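Sulfonate ABC transporter, periplasmic sulfonate-binding protein SsuA (Methylobacillus flagellatus, PDB 3UIF) probably binds sulfonates in the periplasm and delivers them to an ABC transporter. Local coordinates at residues A[58-63]-A[72-77]; A[78-83]-A[284-289]. One frame throughout, in Å; residues are numbered along the deposited sequence. Where two conformers were deposited one is given.

Contact 1 (58-63 with 72-77) and contact 2 (78-83 with 284-289) follow one another along the chain, their centres about 12 Å apart, and the turn from strand 71-75 into helix 77-85 joins them. They also touch directly. Asn61 ND2 of contact 1 packs 3.3 Å from Pro78 O of contact 2, and Pro79 CD lies 3.6 Å from Tyr74 CZ, over the face of the ring opposite the one met by Ile60. Helix 77-85 thus sits between helix 56-65 and helix 276-291. Both contacts are buried.

Contact 1 (A[58-63]-A[72-77]); sequences PVINEG and GIYGDL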
ATOM      1  N   PRO A  58       3.197  15.774   8.706  1.00 53.07           N
ATOM      2  CA  PRO A  58       3.775  17.131   8.661  1.00 54.29           C
ATOM      3  C   PRO A  58       4.608  17.471   7.411  1.00 53.88           C
ATOM      4  O   PRO A  58       4.994  18.634   7.230  1.00 55.13           O
ATOM      5  CB  PRO A  58       4.646  17.191   9.918  1.00 56.07           C
ATOM      6  CG  PRO A  58       4.957  15.781  10.237  1.00 55.02           C
ATOM      7  CD  PRO A  58       3.769  14.977   9.807  1.00 53.60           C
ATOM      8  N   VAL A  59       4.877  16.474   6.566  1.00 52.20           N
ATOM      9  CA  VAL A  59       5.527  16.695   5.271  1.00 51.41           C
ATOM     10  C   VAL A  59       4.566  16.396   4.100  1.00 49.45           C
ATOM     11  O   VAL A  59       4.287  17.290   3.314  1.00 49.67           O
ATOM     12  CB  VAL A  59       6.874  15.928   5.150  1.00 51.27           C
ATOM     13  CG1 VAL A  59       7.442  15.995   3.742  1.00 50.18           C
ATOM     14  CG2 VAL A  59       7.890  16.490   6.127  1.00 53.29           C
ATOM     15  N   ILE A  60       4.046  15.173   3.977  1.00 48.42           N
ATOM     16  CA  ILE A  60       3.208  14.869   2.804  1.00 46.71           C
ATOM     17  C   ILE A  60       1.806  15.456   2.903  1.00 46.88           C
ATOM     18  O   ILE A  60       1.489  16.372   2.150  1.00 47.24           O
ATOM     19  CB  ILE A  60       3.179  13.385   2.393  1.00 45.04           C
ATOM     20  CG1 ILE A  60       4.604  12.855   2.151  1.00 45.71           C
ATOM     21  CG2 ILE A  60       2.348  13.223   1.129  1.00 43.87           C
ATOM     22  CD1 ILE A  60       4.700  11.355   1.890  1.00 43.94           C
ATOM     23  N   ASN A  61       0.967  14.955   3.810  1.00 47.00           N
ATOM     24  CA  ASN A  61      -0.378  15.522   3.982  1.00 47.65           C
ATOM     25  C   ASN A  61      -0.363  17.044   4.105  1.00 49.33           C
ATOM     26  O   ASN A  61      -1.211  17.719   3.536  1.00 49.57           O
ATOM     27  CB  ASN A  61      -1.094  14.904   5.180  1.00 47.97           C
ATOM     28  CG  ASN A  61      -1.582  13.501   4.903  1.00 46.08           C
ATOM     29  OD1 ASN A  61      -1.417  12.990   3.804  1.00 45.28           O
ATOM     30  ND2 ASN A  61      -2.188  12.869   5.899  1.00 46.70           N
ATOM     31  N   GLU A  62       0.628  17.562   4.825  1.00 50.46           N
ATOM     32  CA  GLU A  62       0.811  19.004   5.018  1.00 52.38           C
ATOM     33  C   GLU A  62       1.213  19.769   3.745  1.00 52.14           C
ATOM     34  O   GLU A  62       0.696  20.871   3.485  1.00 53.30           O
ATOM     35  CB  GLU A  62       1.823  19.263   6.143  1.00 54.03           C
ATOM     36  CG  GLU A  62       2.281  20.705   6.281  1.00 55.70           C
ATOM     37  CD  GLU A  62       1.129  21.675   6.441  1.00 57.21           C
ATOM     38  OE1 GLU A  62       0.052  21.233   6.911  1.00 57.30           O
ATOM     39  OE2 GLU A  62       1.300  22.879   6.096  1.00 60.24           O
ATOM     40  N   GLY A  63       2.137  19.188   2.972  1.00 51.02           N
ATOM     41  CA  GLY A  63       2.556  19.733   1.676  1.00 50.80           C
ATOM     42  C   GLY A  63       1.401  19.790   0.695  1.00 49.91           C
ATOM     43  O   GLY A  63       1.236  20.773  -0.045  1.00 50.44           O
ATOM     44  N   GLY A  72       1.827  12.585  -4.881  1.00 40.76           N
ATOM     45  CA  GLY A  72       2.356  11.802  -3.778  1.00 41.01           C
ATOM     46  C   GLY A  72       2.151  10.321  -4.002  1.00 39.56           C
ATOM     47  O   GLY A  72       1.043   9.866  -4.224  1.00 38.90           O
ATOM     48  N   ILE A  73       3.239   9.570  -3.955  1.00 39.70           N
ATOM     49  CA  ILE A  73       3.156   8.139  -4.088  1.00 38.29           C
ATOM     50  C   ILE A  73       3.281   7.478  -2.726  1.00 39.07           C
ATOM     51  O   ILE A  73       4.383   7.296  -2.203  1.00 39.71           O
ATOM     52  CB  ILE A  73       4.201   7.584  -5.064  1.00 39.28           C
ATOM     53  CG1 ILE A  73       4.089   8.310  -6.418  1.00 38.86           C
ATOM     54  CG2 ILE A  73       3.973   6.083  -5.223  1.00 38.50           C
ATOM     55  CD1 ILE A  73       5.274   8.132  -7.351  1.00 40.43           C
ATOM     56  N   TYR A  74       2.135   7.132  -2.153  1.00 38.50           N
ATOM     57  CA  TYR A  74       2.114   6.510  -0.842  1.00 38.52           C
ATOM     58  C   TYR A  74       0.823   5.736  -0.646  1.00 38.13           C
ATOM     59  O   TYR A  74       0.064   5.564  -1.605  1.00 37.87           O
ATOM     60  CB  TYR A  74       2.426   7.537   0.265  1.00 39.70           C
ATOM     61  CG  TYR A  74       1.414   8.641   0.532  1.00 40.14           C
ATOM     62  CD1 TYR A  74       1.368   9.254   1.792  1.00 41.18           C
ATOM     63  CD2 TYR A  74       0.512   9.081  -0.439  1.00 39.94           C
ATOM     64  CE1 TYR A  74       0.464  10.265   2.078  1.00 42.02           C
ATOM     65  CE2 TYR A  74      -0.400  10.091  -0.155  1.00 40.86           C
ATOM     66  CZ  TYR A  74      -0.416  10.682   1.107  1.00 41.88           C
ATOM     67  OH  TYR A  74      -1.309  11.692   1.407  1.00 42.73           O
ATOM     68  N   GLY A  75       0.584   5.244   0.567  1.00 38.52           N
ATOM     69  CA  GLY A  75      -0.560   4.372   0.848  1.00 38.23           C
ATOM     70  C   GLY A  75      -1.882   5.110   0.898  1.00 38.75           C
ATOM     71  O   GLY A  75      -1.919   6.328   0.785  1.00 39.40           O
ATOM     72  N   ASP A  76      -2.971   4.378   1.074  1.00 39.45           N
ATOM     73  CA  ASP A  76      -4.295   5.001   1.101  1.00 39.71           C
ATOM     74  C   ASP A  76      -4.688   5.541   2.465  1.00 41.27           C
ATOM     75  O   ASP A  76      -5.613   6.349   2.573  1.00 41.77           O
ATOM     76  CB  ASP A  76      -5.376   4.025   0.643  1.00 39.75           C
ATOM     77  CG  ASP A  76      -5.331   2.692   1.396  1.00 40.35           C
ATOM     78  OD1 ASP A  76      -6.310   1.921   1.261  1.00 40.28           O
ATOM     79  OD2 ASP A  76      -4.324   2.397   2.108  1.00 40.10           O
ATOM     80  N   LEU A  77      -4.019   5.098   3.519  1.00 41.27           N
ATOM     81  CA  LEU A  77      -4.466   5.551   4.832  1.00 42.34           C
ATOM     82  C   LEU A  77      -4.289   7.079   5.054  1.00 43.24           C
ATOM     83  O   LEU A  77      -5.281   7.769   5.321  1.00 44.08           O
ATOM     84  CB  LEU A  77      -3.904   4.694   5.972  1.00 42.54           C
ATOM     85  CG  LEU A  77      -4.688   4.866   7.288  1.00 44.19           C
ATOM     86  CD1 LEU A  77      -6.181   4.573   7.138  1.00 44.49           C
ATOM     87  CD2 LEU A  77      -4.076   4.035   8.404  1.00 45.32           C
TER
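Ile60 and Tyr74 bring helix 56-65 against strand 71-75. The backbones come nearest at Ile60 and Gly72, whose CA atoms are 7.3 Å apart, and the helix carries a wider, pi-type turn at 58-61. Tyr74 reaches across this gap with its ring.

Ile60 meets one face of the ring. Its CG2 branch makes a CH-pi contact 4.0 Å from the ring centroid, leaning toward the Tyr74 CE1 side, and Ile60 CD1 follows at 3.9 Å from Tyr74 CD1. With chi1 at -55°, CG2 stands anti to the backbone N, and both branches reach the same face. The phenol end is held by the next helix residue: Tyr74 OH donates to Asn61 OD1 at 2.7 Å. That oxygen lies at the ring edge, in its plane, and the C=O...O angle of 174° places the hydroxyl almost in line with the carbonyl. The amide itself is turned 76° from the ring.

This pairing belongs to a beta-alpha-beta crossover from strand 44-51 through helix 56-65 to strand 71-75, both strands running parallel to strand 6-17. Val56 and Phe64 of the same helix also touch Tyr74, and Trp205 on antiparallel strand 202-207 meets its ring with the two planes roughly perpendicular.

Contact 2 (A[78-83]-A[284-289]); sequences PPIILN and KAVAYA
Ile80 enters a patch formed by Ala285, Val286 and Ala289, making this a crossed helix pair within the two-domain alpha/beta fold of periplasmic binding proteins. Helix 276-291, from late in the chain, here packs back onto helix 77-85 of the early part. The axes of the two segments approach to 10.3 Å at a signed crossing angle of -65°, and the closest CA atoms are those of Ile80 and Val286.

The contact across the helices is wholly apolar, and every branch of Ile80 takes part. Its CD1 touches Ala285 CB at 3.8 Å, while its CG2 reaches Ala289 CB, one turn further on, also at 3.8 Å. To one side of the two alanine methyls, Ile80 CG1 lies 4.0 Å from Val286 CG2. The spread of the isoleucine follows from its torsion: at chi1 -73° CG1 is anti to the carbonyl carbon and carries CD1 toward Ala285, while CG2 branches off toward Ala289. Met304 of helix 301-304 also touches Ile80, and Leu132 of helix 130-140 touches Ala285.

Hydrogen bonds run within each helix and none crosses between them. Leu82 N donates to Pro78 O at 2.9 Å, and Ala289 N to Ala285 O at 3.0 Å. Pro78 and Pro79 fit the first turn of helix 77-85, where a missing backbone N-H costs no helical bond. Toward the other end, the amide of Asn83 bonds through OD1 to Thr88 N and through ND2 to Val89 O, tying the helix to the start of strand 89-94.

Val286 uses a single methyl for its part in the contact: at chi1 169° CG2 lies beside the backbone N, and this atom also sits 4.0 Å from Ile80 CG2.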
ATOM      1  N   PRO A  78      -3.051   7.613   4.912  1.00 42.99           N
ATOM      2  CA  PRO A  78      -2.919   9.078   5.053  1.00 43.83           C
ATOM      3  C   PRO A  78      -3.892   9.950   4.221  1.00 44.07           C
ATOM      4  O   PRO A  78      -4.574  10.793   4.810  1.00 45.29           O
ATOM      5  CB  PRO A  78      -1.446   9.333   4.713  1.00 43.26           C
ATOM      6  CG  PRO A  78      -0.768   8.088   5.194  1.00 42.94           C
ATOM      7  CD  PRO A  78      -1.721   6.962   4.852  1.00 42.23           C
ATOM      8  N   PRO A  79      -3.976   9.745   2.885  1.00 42.99           N
ATOM      9  CA  PRO A  79      -4.871  10.575   2.070  1.00 43.18           C
ATOM     10  C   PRO A  79      -6.340  10.460   2.468  1.00 44.35           C
ATOM     11  O   PRO A  79      -7.076  11.440   2.383  1.00 45.37           O
ATOM     12  CB  PRO A  79      -4.653  10.065   0.648  1.00 42.22           C
ATOM     13  CG  PRO A  79      -3.981   8.750   0.762  1.00 41.19           C
ATOM     14  CD  PRO A  79      -3.276   8.722   2.082  1.00 41.87           C
ATOM     15  N   ILE A  80      -6.765   9.285   2.907  1.00 44.10           N
ATOM     16  CA  ILE A  80      -8.073   9.137   3.561  1.00 45.23           C
ATOM     17  C   ILE A  80      -8.229  10.081   4.763  1.00 46.93           C
ATOM     18  O   ILE A  80      -9.250  10.753   4.895  1.00 48.54           O
ATOM     19  CB  ILE A  80      -8.351   7.665   3.979  1.00 45.08           C
ATOM     20  CG1 ILE A  80      -8.672   6.798   2.746  1.00 43.94           C
ATOM     21  CG2 ILE A  80      -9.468   7.577   5.017  1.00 46.73           C
ATOM     22  CD1 ILE A  80      -8.579   5.310   2.980  1.00 43.53           C
ATOM     23  N   ILE A  81      -7.213  10.144   5.625  1.00 47.00           N
ATOM     24  CA  ILE A  81      -7.243  11.018   6.814  1.00 48.97           C
ATOM     25  C   ILE A  81      -7.247  12.505   6.443  1.00 49.49           C
ATOM     26  O   ILE A  81      -7.959  13.296   7.051  1.00 51.12           O
ATOM     27  CB  ILE A  81      -6.100  10.672   7.805  1.00 48.57           C
ATOM     28  CG1 ILE A  81      -6.319   9.266   8.380  1.00 48.12           C
ATOM     29  CG2 ILE A  81      -5.959  11.714   8.910  1.00 50.15           C
ATOM     30  CD1 ILE A  81      -5.045   8.579   8.826  1.00 47.07           C
ATOM     31  N   LEU A  82      -6.461  12.866   5.436  1.00 48.49           N
ATOM     32  CA  LEU A  82      -6.439  14.220   4.891  1.00 49.01           C
ATOM     33  C   LEU A  82      -7.805  14.632   4.318  1.00 50.02           C
ATOM     34  O   LEU A  82      -8.357  15.684   4.671  1.00 51.89           O
ATOM     35  CB  LEU A  82      -5.343  14.325   3.819  1.00 47.87           C
ATOM     36  CG  LEU A  82      -5.153  15.646   3.072  1.00 48.45           C
ATOM     37  CD1 LEU A  82      -4.940  16.804   4.042  1.00 50.16           C
ATOM     38  CD2 LEU A  82      -4.015  15.543   2.068  1.00 46.75           C
ATOM     39  N   ASN A  83      -8.338  13.783   3.441  1.00 49.07           N
ATOM     40  CA  ASN A  83      -9.601  14.032   2.756  1.00 49.82           C
ATOM     41  C   ASN A  83     -10.811  14.137   3.665  1.00 51.73           C
ATOM     42  O   ASN A  83     -11.771  14.838   3.350  1.00 53.12           O
ATOM     43  CB  ASN A  83      -9.837  12.980   1.683  1.00 48.33           C
ATOM     44  CG  ASN A  83      -8.963  13.194   0.472  1.00 46.99           C
ATOM     45  OD1 ASN A  83      -8.506  14.303   0.216  1.00 47.62           O
ATOM     46  ND2 ASN A  83      -8.721  12.131  -0.281  1.00 46.06           N
ATOM     47  N   LYS A 284     -14.495   0.324   2.356  1.00 47.96           N
ATOM     48  CA  LYS A 284     -14.232  -0.342   3.628  1.00 48.73           C
ATOM     49  C   LYS A 284     -13.233   0.448   4.473  1.00 48.14           C
ATOM     50  O   LYS A 284     -13.462   0.682   5.672  1.00 49.08           O
ATOM     51  CB  LYS A 284     -13.741  -1.763   3.399  1.00 47.21           C
ATOM     52  CG  LYS A 284     -14.847  -2.763   3.153  1.00 48.59           C
ATOM     53  CD  LYS A 284     -14.277  -4.167   3.049  1.00 50.30           C
ATOM     54  CE  LYS A 284     -15.377  -5.221   3.058  1.00 53.60           C
ATOM     55  NZ  LYS A 284     -14.804  -6.587   3.272  1.00 54.22           N
ATOM     56  N   ALA A 285     -12.144   0.872   3.826  1.00 46.10           N
ATOM     57  CA  ALA A 285     -11.083   1.617   4.472  1.00 45.73           C
ATOM     58  C   ALA A 285     -11.558   2.943   5.050  1.00 47.36           C
ATOM     59  O   ALA A 285     -11.108   3.338   6.123  1.00 47.94           O
ATOM     60  CB  ALA A 285      -9.918   1.838   3.517  1.00 43.98           C
ATOM     61  N   VAL A 286     -12.459   3.636   4.361  1.00 47.90           N
ATOM     62  CA  VAL A 286     -12.948   4.917   4.878  1.00 49.61           C
ATOM     63  C   VAL A 286     -13.824   4.702   6.111  1.00 51.66           C
ATOM     64  O   VAL A 286     -13.767   5.492   7.053  1.00 53.01           O
ATOM     65  CB  VAL A 286     -13.637   5.772   3.794  1.00 49.87           C
ATOM     66  CG1 VAL A 286     -14.368   6.954   4.403  1.00 52.53           C
ATOM     67  CG2 VAL A 286     -12.599   6.273   2.804  1.00 48.23           C
ATOM     68  N   ALA A 287     -14.601   3.617   6.114  1.00 52.01           N
ATOM     69  CA  ALA A 287     -15.451   3.254   7.261  1.00 54.32           C
ATOM     70  C   ALA A 287     -14.602   2.918   8.474  1.00 54.05           C
ATOM     71  O   ALA A 287     -14.922   3.360   9.590  1.00 55.88           O
ATOM     72  CB  ALA A 287     -16.381   2.095   6.928  1.00 54.53           C
ATOM     73  N   TYR A 288     -13.520   2.162   8.263  1.00 51.98           N
ATOM     74  CA  TYR A 288     -12.614   1.746   9.335  0.70 52.03           C
ATOM     75  C   TYR A 288     -11.824   2.919   9.909  1.00 52.18           C
ATOM     76  O   TYR A 288     -11.539   2.963  11.106  1.00 53.24           O
ATOM     77  CB  TYR A 288     -11.657   0.655   8.840  0.70 50.12           C
ATOM     78  CG  TYR A 288     -10.284   0.680   9.491  0.70 49.43           C
ATOM     79  CD1 TYR A 288      -9.232   1.416   8.923  0.70 48.14           C
ATOM     80  CD2 TYR A 288     -10.036  -0.020  10.673  0.70 50.08           C
ATOM     81  CE1 TYR A 288      -7.974   1.456   9.515  0.70 47.67           C
ATOM     82  CE2 TYR A 288      -8.784   0.008  11.269  0.70 49.59           C
ATOM     83  CZ  TYR A 288      -7.758   0.747  10.691  0.70 48.44           C
ATOM     84  OH  TYR A 288      -6.512   0.779  11.275  0.70 48.13           O
ATOM     85  N   ALA A 289     -11.436   3.851   9.040  1.00 51.15           N
ATOM     86  CA  ALA A 289     -10.694   5.033   9.485  1.00 51.48           C
ATOM     87  C   ALA A 289     -11.496   5.837  10.515  1.00 53.95           C
ATOM     88  O   ALA A 289     -10.948   6.323  11.510  1.00 54.72           O
ATOM     89  CB  ALA A 289     -10.324   5.905   8.306  1.00 49.91           C
TER